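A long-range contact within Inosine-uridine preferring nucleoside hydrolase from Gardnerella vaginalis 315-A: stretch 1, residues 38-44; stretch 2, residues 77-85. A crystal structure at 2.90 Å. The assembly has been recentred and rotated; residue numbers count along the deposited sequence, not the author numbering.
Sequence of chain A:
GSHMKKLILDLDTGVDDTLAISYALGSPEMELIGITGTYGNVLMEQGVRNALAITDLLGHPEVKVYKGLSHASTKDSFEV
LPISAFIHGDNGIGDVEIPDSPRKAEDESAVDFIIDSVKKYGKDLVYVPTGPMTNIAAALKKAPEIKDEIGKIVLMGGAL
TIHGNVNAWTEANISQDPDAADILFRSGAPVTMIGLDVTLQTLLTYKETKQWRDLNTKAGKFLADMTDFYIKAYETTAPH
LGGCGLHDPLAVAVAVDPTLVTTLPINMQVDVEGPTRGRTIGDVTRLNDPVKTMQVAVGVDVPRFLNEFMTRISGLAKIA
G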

# COMPACT_ATOMS: atom_id res chain seq x y z
N THR A 38 -27.50 -5.65 3.15
CA THR A 38 -26.75 -5.29 4.35
C THR A 38 -26.96 -3.80 4.64
O THR A 38 -27.85 -3.18 4.06
CB THR A 38 -25.25 -5.71 4.23
OG1 THR A 38 -24.61 -5.73 5.52
CG2 THR A 38 -24.48 -4.79 3.28
N TYR A 39 -26.14 -3.23 5.53
CA TYR A 39 -26.40 -1.92 6.16
C TYR A 39 -25.24 -0.96 5.90
O TYR A 39 -24.17 -1.39 5.47
CB TYR A 39 -26.57 -2.12 7.67
CG TYR A 39 -25.31 -2.65 8.34
CD1 TYR A 39 -24.40 -1.78 8.94
CD2 TYR A 39 -25.02 -4.01 8.34
CE1 TYR A 39 -23.25 -2.26 9.53
CE2 TYR A 39 -23.86 -4.50 8.93
CZ TYR A 39 -22.98 -3.62 9.52
OH TYR A 39 -21.83 -4.08 10.10
N GLY A 40 -25.46 0.32 6.17
CA GLY A 40 -24.38 1.32 6.06
C GLY A 40 -24.89 2.62 5.46
O GLY A 40 -25.18 3.57 6.19
N ASN A 41 -24.97 2.65 4.14
CA ASN A 41 -25.55 3.78 3.40
C ASN A 41 -26.96 4.04 3.91
O ASN A 41 -27.39 5.19 4.04
CB ASN A 41 -25.60 3.50 1.88
CG ASN A 41 -24.22 3.44 1.23
OD1 ASN A 41 -23.21 3.74 1.85
ND2 ASN A 41 -24.19 3.05 -0.04
N VAL A 42 -27.68 2.96 4.20
CA VAL A 42 -29.01 3.02 4.75
C VAL A 42 -29.27 1.80 5.63
O VAL A 42 -28.55 0.79 5.52
CB VAL A 42 -30.03 3.13 3.58
CG1 VAL A 42 -30.14 1.81 2.83
CG2 VAL A 42 -31.38 3.66 4.07
N LEU A 43 -30.26 1.90 6.53
CA LEU A 43 -30.69 0.79 7.40
C LEU A 43 -30.93 -0.49 6.59
O LEU A 43 -31.39 -0.43 5.45
CB LEU A 43 -31.97 1.17 8.15
CG LEU A 43 -31.81 2.23 9.25
CD1 LEU A 43 -33.06 3.10 9.35
CD2 LEU A 43 -31.46 1.62 10.60
N MET A 44 -30.60 -1.64 7.18
CA MET A 44 -30.60 -2.91 6.46
C MET A 44 -31.90 -3.20 5.70
O MET A 44 -31.86 -3.60 4.53
CB MET A 44 -30.30 -4.06 7.43
CG MET A 44 -30.26 -5.44 6.77
SD MET A 44 -31.89 -6.18 6.62
CE MET A 44 -31.59 -7.42 5.41
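Stretch 2 (77-85) SFEVLPISA

Stretch 2 lies on an irregular loop, stretch 1, that runs without regular helix or strand until L43, at the N-cap position just before the helix that begins at M44. It arrives extended through F78, E79 and V80, then L81 takes the N-cap position and a helix starts at P82. From Y39 to N41 stretch 1 runs roughly the same way as F78 to S84, then doubles back to L43. The CA atoms of N41 and S84 are 5.5 Å apart, those of V42 and V80 5.8 Å. The main bump is F78, chi1 t, whose ring covers the bend at Y39 and G40. Y39 turns its ring edge toward one face of F78, centroids 4.8 Å apart and planes at 60°. G40 presents bare backbone to the tip of this ring, G40 N lying 3.4 Å from F78 CZ; its phi/psi of 140/-82 by itself calls for glycine. Within the bend, G40 N donates a hydrogen bond to V42 O, 3.2 Å. V80, the second bump, presses on backbone: CG2 reaches 3.3 Å from L43 N, while CG1 is 3.7 Å from N41 O. L43 bends its side-chain end inward, CG 3.9 Å from V80 CG2. S84 OG, which donates a hydrogen bond to L81 O at 2.9 Å, sits 3.8 Å from G40 O; no hydrogen bond crosses between the stretches, and their direct contact is by packing.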

# COMPACT_ATOMS: atom_id res chain seq x y z
N SER A 77 -26.07 -2.60 17.88
CA SER A 77 -27.02 -1.88 17.04
C SER A 77 -26.36 -1.24 15.82
O SER A 77 -25.17 -1.46 15.56
CB SER A 77 -27.72 -0.80 17.89
OG SER A 77 -26.93 0.36 18.03
N PHE A 78 -27.15 -0.47 15.07
CA PHE A 78 -26.63 0.36 13.99
C PHE A 78 -27.61 1.49 13.65
O PHE A 78 -28.81 1.26 13.49
CB PHE A 78 -26.37 -0.49 12.74
CG PHE A 78 -26.14 0.33 11.50
CD1 PHE A 78 -27.16 0.51 10.57
CD2 PHE A 78 -24.92 0.96 11.27
CE1 PHE A 78 -26.97 1.28 9.43
CE2 PHE A 78 -24.71 1.73 10.14
CZ PHE A 78 -25.74 1.89 9.22
N GLU A 79 -27.07 2.71 13.52
CA GLU A 79 -27.80 3.87 13.02
C GLU A 79 -27.10 4.36 11.76
O GLU A 79 -25.88 4.22 11.63
CB GLU A 79 -27.79 4.99 14.06
CG GLU A 79 -28.18 4.57 15.48
CD GLU A 79 -27.50 5.42 16.55
OE1 GLU A 79 -26.24 5.51 16.51
OE2 GLU A 79 -28.19 6.00 17.43
N VAL A 80 -27.87 4.94 10.84
CA VAL A 80 -27.29 5.57 9.65
C VAL A 80 -26.63 6.88 10.10
O VAL A 80 -27.26 7.68 10.79
CB VAL A 80 -28.37 5.87 8.59
CG1 VAL A 80 -27.80 6.69 7.43
CG2 VAL A 80 -28.97 4.58 8.07
N LEU A 81 -25.37 7.08 9.72
CA LEU A 81 -24.65 8.32 10.03
C LEU A 81 -25.23 9.45 9.17
O LEU A 81 -25.63 9.21 8.03
CB LEU A 81 -23.15 8.18 9.75
CG LEU A 81 -22.36 7.04 10.39
CD1 LEU A 81 -20.97 6.92 9.79
CD2 LEU A 81 -22.34 7.28 11.89
N PRO A 82 -25.27 10.70 9.71
CA PRO A 82 -25.89 11.79 8.93
C PRO A 82 -25.12 12.15 7.64
O PRO A 82 -25.71 12.70 6.71
CB PRO A 82 -25.92 12.98 9.91
CG PRO A 82 -25.37 12.47 11.21
CD PRO A 82 -24.61 11.21 10.92
N ILE A 83 -23.82 11.84 7.61
CA ILE A 83 -22.98 12.03 6.42
C ILE A 83 -23.51 11.19 5.25
O ILE A 83 -23.72 11.71 4.16
CB ILE A 83 -21.49 11.70 6.72
CG1 ILE A 83 -20.91 12.74 7.73
CG2 ILE A 83 -20.65 11.70 5.43
CD1 ILE A 83 -19.63 12.33 8.43
N SER A 84 -23.73 9.89 5.50
CA SER A 84 -24.28 8.98 4.47
C SER A 84 -25.74 9.30 4.11
O SER A 84 -26.16 9.05 2.98
CB SER A 84 -24.10 7.51 4.90
OG SER A 84 -24.43 7.30 6.26
N ALA A 85 -26.49 9.85 5.06
CA ALA A 85 -27.84 10.36 4.78
C ALA A 85 -27.84 11.59 3.87
O ALA A 85 -28.79 11.80 3.12
CB ALA A 85 -28.56 10.67 6.09